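Local coordinates for hypothetical Thioesterase Protein SP_1851 (PDB 4XY5), which probably hydrolyses thioesters, as a PaaI-type member of the thioesterase superfamily with the hotdog fold, at the interface of chains A and B. Numbering follows the deposited sequence. Chains: chain A/B, Hypothetical Thioesterase Protein SP_1851.

The interface of chains A and B. Residues chain A 11-16; chain B 11-13.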
ATOM      1  N   ALA A  11     -21.770 -15.747  -2.052  1.00 21.89           N
ATOM      2  CA  ALA A  11     -20.413 -15.824  -1.551  1.00 19.43           C
ATOM      3  C   ALA A  11     -19.420 -15.600  -2.686  1.00 20.59           C
ATOM      4  O   ALA A  11     -19.706 -15.899  -3.848  1.00 17.00           O
ATOM      5  CB  ALA A  11     -20.172 -17.165  -0.885  1.00 17.55           C
ATOM      6  N   ILE A  12     -18.270 -15.038  -2.331  1.00 13.72           N
ATOM      7  CA  ILE A  12     -17.143 -14.880  -3.233  1.00 15.06           C
ATOM      8  C   ILE A  12     -16.137 -15.946  -2.847  1.00 15.69           C
ATOM      9  O   ILE A  12     -15.731 -16.019  -1.694  1.00 14.23           O
ATOM     10  CB  ILE A  12     -16.531 -13.470  -3.120  1.00 12.60           C
ATOM     11  CG1 ILE A  12     -17.577 -12.428  -3.525  1.00 15.55           C
ATOM     12  CG2 ILE A  12     -15.271 -13.341  -3.973  1.00 12.61           C
ATOM     13  CD1 ILE A  12     -17.629 -11.243  -2.599  1.00 18.96           C
ATOM     14  N   SER A  13     -15.764 -16.803  -3.792  1.00 12.33           N
ATOM     15  CA  SER A  13     -14.923 -17.933  -3.471  1.00 12.84           C
ATOM     16  C   SER A  13     -13.654 -17.931  -4.325  1.00 11.82           C
ATOM     17  O   SER A  13     -13.645 -17.392  -5.423  1.00 11.09           O
ATOM     18  CB  SER A  13     -15.707 -19.240  -3.667  1.00 17.10           C
ATOM     19  OG  SER A  13     -14.913 -20.347  -3.291  1.00 27.28           O
ATOM     20  N   ALA A  14     -12.590 -18.530  -3.804  1.00 11.33           N
ATOM     21  CA  ALA A  14     -11.316 -18.608  -4.525  1.00 12.17           C
ATOM     22  C   ALA A  14     -10.706 -19.987  -4.363  1.00 11.70           C
ATOM     23  O   ALA A  14     -10.750 -20.550  -3.273  1.00 17.39           O
ATOM     24  CB  ALA A  14     -10.346 -17.532  -4.015  1.00 13.22           C
ATOM     25  N   PHE A  15     -10.134 -20.520  -5.443  1.00 11.22           N
ATOM     26  CA  PHE A  15      -9.555 -21.870  -5.484  1.00 12.24           C
ATOM     27  C   PHE A  15     -10.571 -23.010  -5.409  1.00 14.28           C
ATOM     28  O   PHE A  15     -10.331 -24.024  -4.748  1.00 14.00           O
ATOM     29  CB  PHE A  15      -8.517 -22.051  -4.380  1.00 12.23           C
ATOM     30  CG  PHE A  15      -7.324 -21.127  -4.520  1.00 11.27           C
ATOM     31  CD1 PHE A  15      -6.320 -21.417  -5.432  1.00 14.78           C
ATOM     32  CD2 PHE A  15      -7.234 -19.970  -3.762  1.00 10.97           C
ATOM     33  CE1 PHE A  15      -5.227 -20.576  -5.581  1.00 15.63           C
ATOM     34  CE2 PHE A  15      -6.143 -19.120  -3.897  1.00 12.39           C
ATOM     35  CZ  PHE A  15      -5.140 -19.420  -4.806  1.00 11.47           C
ATOM     36  N   GLU A  16     -11.682 -22.857  -6.115  1.00 14.59           N
ATOM     37  CA  GLU A  16     -12.581 -23.983  -6.346  1.00 16.97           C
ATOM     38  C   GLU A  16     -11.921 -24.973  -7.303  1.00 19.08           C
ATOM     39  O   GLU A  16     -12.238 -26.166  -7.303  1.00 14.05           O
ATOM     40  CB  GLU A  16     -13.921 -23.493  -6.886  1.00 20.83           C
ATOM     41  CG  GLU A  16     -14.675 -22.657  -5.865  1.00 27.38           C
ATOM     42  CD  GLU A  16     -16.135 -22.447  -6.205  1.00 31.20           C
ATOM     43  OE1 GLU A  16     -16.888 -22.034  -5.299  1.00 34.29           O
ATOM     44  OE2 GLU A  16     -16.528 -22.677  -7.369  1.00 33.72           O
TER
ATOM     45  N   ALA B  11     -11.283 -24.498  -1.047  1.00 19.53           N
ATOM     46  CA  ALA B  11     -11.561 -23.135  -1.479  1.00 18.24           C
ATOM     47  C   ALA B  11     -11.632 -22.195  -0.278  1.00 20.25           C
ATOM     48  O   ALA B  11     -11.960 -22.614   0.828  1.00 18.00           O
ATOM     49  CB  ALA B  11     -12.849 -23.088  -2.272  1.00 17.98           C
ATOM     50  N   ILE B  12     -11.276 -20.933  -0.509  1.00 13.65           N
ATOM     51  CA  ILE B  12     -11.432 -19.866   0.478  1.00 13.02           C
ATOM     52  C   ILE B  12     -12.630 -19.031   0.078  1.00 13.54           C
ATOM     53  O   ILE B  12     -12.693 -18.529  -1.037  1.00 13.52           O
ATOM     54  CB  ILE B  12     -10.174 -18.991   0.560  1.00 12.10           C
ATOM     55  CG1 ILE B  12      -8.999 -19.838   1.042  1.00 14.44           C
ATOM     56  CG2 ILE B  12     -10.403 -17.788   1.485  1.00 13.67           C
ATOM     57  CD1 ILE B  12      -7.777 -19.737   0.172  1.00 19.68           C
ATOM     58  N   SER B  13     -13.589 -18.895   0.984  1.00 11.85           N
ATOM     59  CA  SER B  13     -14.852 -18.274   0.654  1.00 13.80           C
ATOM     60  C   SER B  13     -15.149 -17.134   1.626  1.00 12.52           C
ATOM     61  O   SER B  13     -14.659 -17.125   2.751  1.00 11.37           O
ATOM     62  CB  SER B  13     -15.978 -19.318   0.670  1.00 20.73           C
ATOM     63  OG  SER B  13     -17.163 -18.782   0.108  1.00 27.22           O
TER
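Two short strands, residues 12-14 of each chain, run antiparallel across the two-fold axis, with A:Ser13 facing B:Ser13 at the centre of the ladder. This joins the subunits near their N-termini; dimers are usual in hotdog-fold thioesterases, so the pairing is plausibly biological.

Backbone hydrogen bonds carry the contact. The amide N of A:Ala14 donates to the carbonyl O of B:Ile12 at 2.8 Å, somewhat bent, with 143° at the hydrogen. In return B:Ile12 N reaches A:Ala14 O, also at 2.8 Å and straighter, at 159°. Both donors lie in the plane of the carbonyl they approach, so the pair forms a closed ring that fixes the register of the strands. The two-fold repeats it with the chains exchanged.

The serine side chains play a packing role across the join. Each OG is anti to its own backbone N (chi1 -177° in A:Ser13), which sets the hydroxyl beside the partner's alanine: A:Ser13 OG touches the methyl CB of B:Ala11 at 3.6 Å, and B:Ser13 OG meets A:Ala11 in the same way. Within chain A, the A:Ser13 hydroxyl also makes a weak hydrogen bond to the carboxylate OE1 of A:Glu16, whose CG, anti to the carbonyl carbon, comes alongside the B:Ala11 methyl, while the extended chain beyond it carries the carboxylate to A:Ser13.

Apolar cover comes at the end of the strand. A:Phe15 and B:Ile12 lie side by side and point the same way; CG of A:Phe15 and CG1 of B:Ile12 are each anti to their own carbonyl carbon. The terminal methyl CD1 of B:Ile12 lies obliquely off the rim of the ring, to one side of its plane, 4.0 Å from the ortho carbon CD2 of A:Phe15.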